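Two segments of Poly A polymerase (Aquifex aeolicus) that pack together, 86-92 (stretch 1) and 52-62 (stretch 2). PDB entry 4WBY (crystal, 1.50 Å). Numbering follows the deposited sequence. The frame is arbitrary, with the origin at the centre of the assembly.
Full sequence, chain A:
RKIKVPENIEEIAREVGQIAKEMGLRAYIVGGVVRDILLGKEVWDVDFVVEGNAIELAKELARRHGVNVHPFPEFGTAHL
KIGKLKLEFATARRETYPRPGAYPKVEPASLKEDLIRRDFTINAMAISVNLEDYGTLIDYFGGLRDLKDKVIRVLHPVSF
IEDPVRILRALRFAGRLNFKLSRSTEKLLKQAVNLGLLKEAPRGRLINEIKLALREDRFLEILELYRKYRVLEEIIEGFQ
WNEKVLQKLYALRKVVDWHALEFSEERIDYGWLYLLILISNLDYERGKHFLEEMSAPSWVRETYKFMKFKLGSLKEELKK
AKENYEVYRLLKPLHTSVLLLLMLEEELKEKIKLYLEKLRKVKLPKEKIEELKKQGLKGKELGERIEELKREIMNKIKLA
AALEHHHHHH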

# COMPACT_ATOMS: atom_id res chain seq x y z
N LYS A 86 -11.64 11.44 9.76
CA LYS A 86 -12.23 10.12 9.93
C LYS A 86 -11.78 9.56 11.27
O LYS A 86 -10.58 9.41 11.51
CB LYS A 86 -11.83 9.17 8.79
CG LYS A 86 -12.40 9.61 7.46
CD LYS A 86 -11.99 8.66 6.34
CE LYS A 86 -12.54 7.27 6.56
NZ LYS A 86 -12.25 6.35 5.42
N LEU A 87 -12.74 9.28 12.14
CA LEU A 87 -12.46 8.86 13.50
C LEU A 87 -12.86 7.42 13.77
O LEU A 87 -13.94 6.96 13.36
CB LEU A 87 -13.19 9.78 14.49
CG LEU A 87 -12.99 11.28 14.28
CD1 LEU A 87 -13.91 12.05 15.22
CD2 LEU A 87 -11.53 11.70 14.47
N GLU A 88 -12.00 6.70 14.47
CA GLU A 88 -12.32 5.38 14.98
C GLU A 88 -12.16 5.39 16.49
O GLU A 88 -11.18 5.92 17.01
CB GLU A 88 -11.42 4.31 14.37
CG GLU A 88 -11.59 2.96 15.04
CD GLU A 88 -10.56 1.95 14.59
OE1 GLU A 88 -10.59 1.56 13.41
OE2 GLU A 88 -9.71 1.56 15.43
N PHE A 89 -13.12 4.79 17.19
CA PHE A 89 -13.06 4.62 18.63
C PHE A 89 -13.14 3.14 18.96
O PHE A 89 -14.07 2.46 18.54
CB PHE A 89 -14.20 5.37 19.32
CG PHE A 89 -14.08 6.85 19.22
CD1 PHE A 89 -14.53 7.53 18.10
CD2 PHE A 89 -13.46 7.57 20.23
CE1 PHE A 89 -14.39 8.89 18.00
CE2 PHE A 89 -13.31 8.94 20.13
CZ PHE A 89 -13.78 9.60 19.03
N ALA A 90 -12.16 2.63 19.69
CA ALA A 90 -12.10 1.22 20.04
C ALA A 90 -11.96 1.05 21.53
O ALA A 90 -11.27 1.80 22.19
CB ALA A 90 -10.94 0.53 19.31
N THR A 91 -12.66 0.06 22.06
CA THR A 91 -12.53 -0.31 23.46
C THR A 91 -11.18 -1.00 23.67
O THR A 91 -10.80 -1.87 22.88
CB THR A 91 -13.70 -1.23 23.88
OG1 THR A 91 -14.94 -0.55 23.67
CG2 THR A 91 -13.58 -1.65 25.34
N ALA A 92 -10.45 -0.61 24.71
CA ALA A 92 -9.18 -1.27 25.05
C ALA A 92 -9.40 -2.77 25.23
O ALA A 92 -10.32 -3.17 25.93
CB ALA A 92 -8.59 -0.68 26.32
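Stretch 2 52-62: GNAIELAKELA

Stretch 2 opens with a short loop, Gly52 and Asn53, and then becomes a helix from Ala54 to Ala62 that continues further along the chain. Stretch 1 is the end of a strand, Lys86 to Thr91, that begins earlier in the chain, with Ala92 leaving it as loop. The helix runs back along the strand. Their N-to-C directions differ by 151°, so the packing is close to antiparallel, and the axes approach to 7.4 Å. The start of the helix therefore lies by the end of the strand: the nearest CA pair is Thr91 and Ala54, 5.0 Å apart.

The helix turns Ala54, Leu57, Ala58 and Leu61 to the strand. The strand answers with Leu87 and Phe89, whose CA-to-CB bonds point toward the helix, while those of Glu88 and Ala90 point away.

Phe89 is the main bump. Its chi1 is -68° (m), and its ring enters a hollow lined by Leu57, Ala58 and Leu61. Ala58 forms a low part of this hollow, because its side chain is a single methyl; its CB is 3.8 Å from Phe89 CD1. The two leucines supply longer walls. Leu57 CD2 lies 3.6 Å from Phe89 CE2, and Leu61 CD2 lies 3.7 Å from Phe89 CZ. All three methyls meet the ring obliquely. Leu61 CD2 also reaches Leu87 CD1 at 3.9 Å, so one methyl touches both Leu87 and Phe89.

Ala54 is the small bump at the other end. Its methyl rests directly on the strand backbone. Ala54 CB is 3.4 Å from Ala90 C and 3.8 Å from Phe89 C. The side chains of Ala54 and Phe89 also meet, CB to CB, at 4.1 Å.

Thr91 fits beside the helix start, with its CA-to-CB bond sideways to stretch 2. Ala54 N donates a weak hydrogen bond to Thr91 OG1 at 3.4 Å. Thr91 CG2 packs on the loop, 3.3 Å from Gly52 O. A water bridges the loops: it accepts from Gly52 N at 3.2 Å and donates to Ala92 O at 3.2 Å. Gly52 has phi/psi of 132/-165°, where a CB would jam against the preceding carbonyl O.

Asn53 caps the helix. Its OD1 accepts from Glu56 N at 3.1 Å, which satisfies an amide of the first turn. The contact buries 369 Å² in total, and Phe89 has the largest share.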

# COMPACT_ATOMS: atom_id res chain seq x y z
N GLY A 52 -12.96 1.72 28.60
CA GLY A 52 -14.39 1.81 28.84
C GLY A 52 -15.15 1.71 27.53
O GLY A 52 -14.60 1.30 26.51
N ASN A 53 -16.43 2.08 27.56
CA ASN A 53 -17.30 1.87 26.41
C ASN A 53 -17.07 2.88 25.28
O ASN A 53 -17.65 3.97 25.27
CB ASN A 53 -18.76 1.91 26.86
CG ASN A 53 -19.70 1.34 25.82
OD1 ASN A 53 -19.48 1.49 24.62
ND2 ASN A 53 -20.77 0.69 26.28
N ALA A 54 -16.22 2.49 24.32
CA ALA A 54 -15.87 3.35 23.19
C ALA A 54 -17.08 3.71 22.33
O ALA A 54 -17.16 4.81 21.79
CB ALA A 54 -14.82 2.68 22.34
N ILE A 55 -17.99 2.77 22.17
CA ILE A 55 -19.16 3.02 21.34
C ILE A 55 -20.03 4.13 21.94
O ILE A 55 -20.49 5.02 21.23
CB ILE A 55 -19.98 1.74 21.15
CG1 ILE A 55 -19.16 0.74 20.32
CG2 ILE A 55 -21.31 2.04 20.45
CD1 ILE A 55 -19.82 -0.61 20.11
N GLU A 56 -20.22 4.12 23.26
CA GLU A 56 -21.05 5.15 23.86
C GLU A 56 -20.35 6.51 23.80
O GLU A 56 -21.01 7.54 23.62
CB GLU A 56 -21.44 4.78 25.28
CG GLU A 56 -22.48 3.66 25.34
CD GLU A 56 -23.74 3.94 24.50
OE1 GLU A 56 -24.30 5.05 24.59
OE2 GLU A 56 -24.16 3.03 23.74
N LEU A 57 -19.02 6.54 23.92
CA LEU A 57 -18.31 7.80 23.79
C LEU A 57 -18.47 8.34 22.36
O LEU A 57 -18.78 9.52 22.16
CB LEU A 57 -16.82 7.63 24.14
CG LEU A 57 -16.00 8.91 24.29
CD1 LEU A 57 -14.80 8.65 25.16
CD2 LEU A 57 -15.54 9.48 22.96
N ALA A 58 -18.28 7.47 21.38
CA ALA A 58 -18.41 7.85 19.97
C ALA A 58 -19.82 8.35 19.66
O ALA A 58 -19.99 9.33 18.93
CB ALA A 58 -18.07 6.67 19.06
N LYS A 59 -20.82 7.67 20.19
CA LYS A 59 -22.20 8.06 19.91
C LYS A 59 -22.50 9.45 20.47
O LYS A 59 -23.23 10.23 19.86
CB LYS A 59 -23.18 7.02 20.48
CG LYS A 59 -23.23 5.73 19.67
CD LYS A 59 -24.01 4.63 20.37
CE LYS A 59 -25.46 5.00 20.58
NZ LYS A 59 -26.20 3.85 21.18
N GLU A 60 -21.92 9.78 21.62
CA GLU A 60 -22.15 11.10 22.21
C GLU A 60 -21.42 12.19 21.42
O GLU A 60 -21.98 13.26 21.18
CB GLU A 60 -21.72 11.11 23.67
CG GLU A 60 -21.80 12.49 24.34
CD GLU A 60 -23.22 13.05 24.40
OE1 GLU A 60 -24.19 12.28 24.26
OE2 GLU A 60 -23.36 14.28 24.59
N LEU A 61 -20.18 11.93 21.03
CA LEU A 61 -19.47 12.86 20.17
C LEU A 61 -20.24 13.10 18.87
O LEU A 61 -20.39 14.24 18.41
CB LEU A 61 -18.05 12.35 19.87
CG LEU A 61 -17.17 13.27 19.02
CD1 LEU A 61 -16.82 14.56 19.77
CD2 LEU A 61 -15.90 12.55 18.53
N ALA A 62 -20.75 12.02 18.29
CA ALA A 62 -21.49 12.11 17.04
C ALA A 62 -22.77 12.93 17.20
O ALA A 62 -23.11 13.73 16.33
CB ALA A 62 -21.82 10.73 16.52
O HOH W 1 -11.80 -1.19 27.97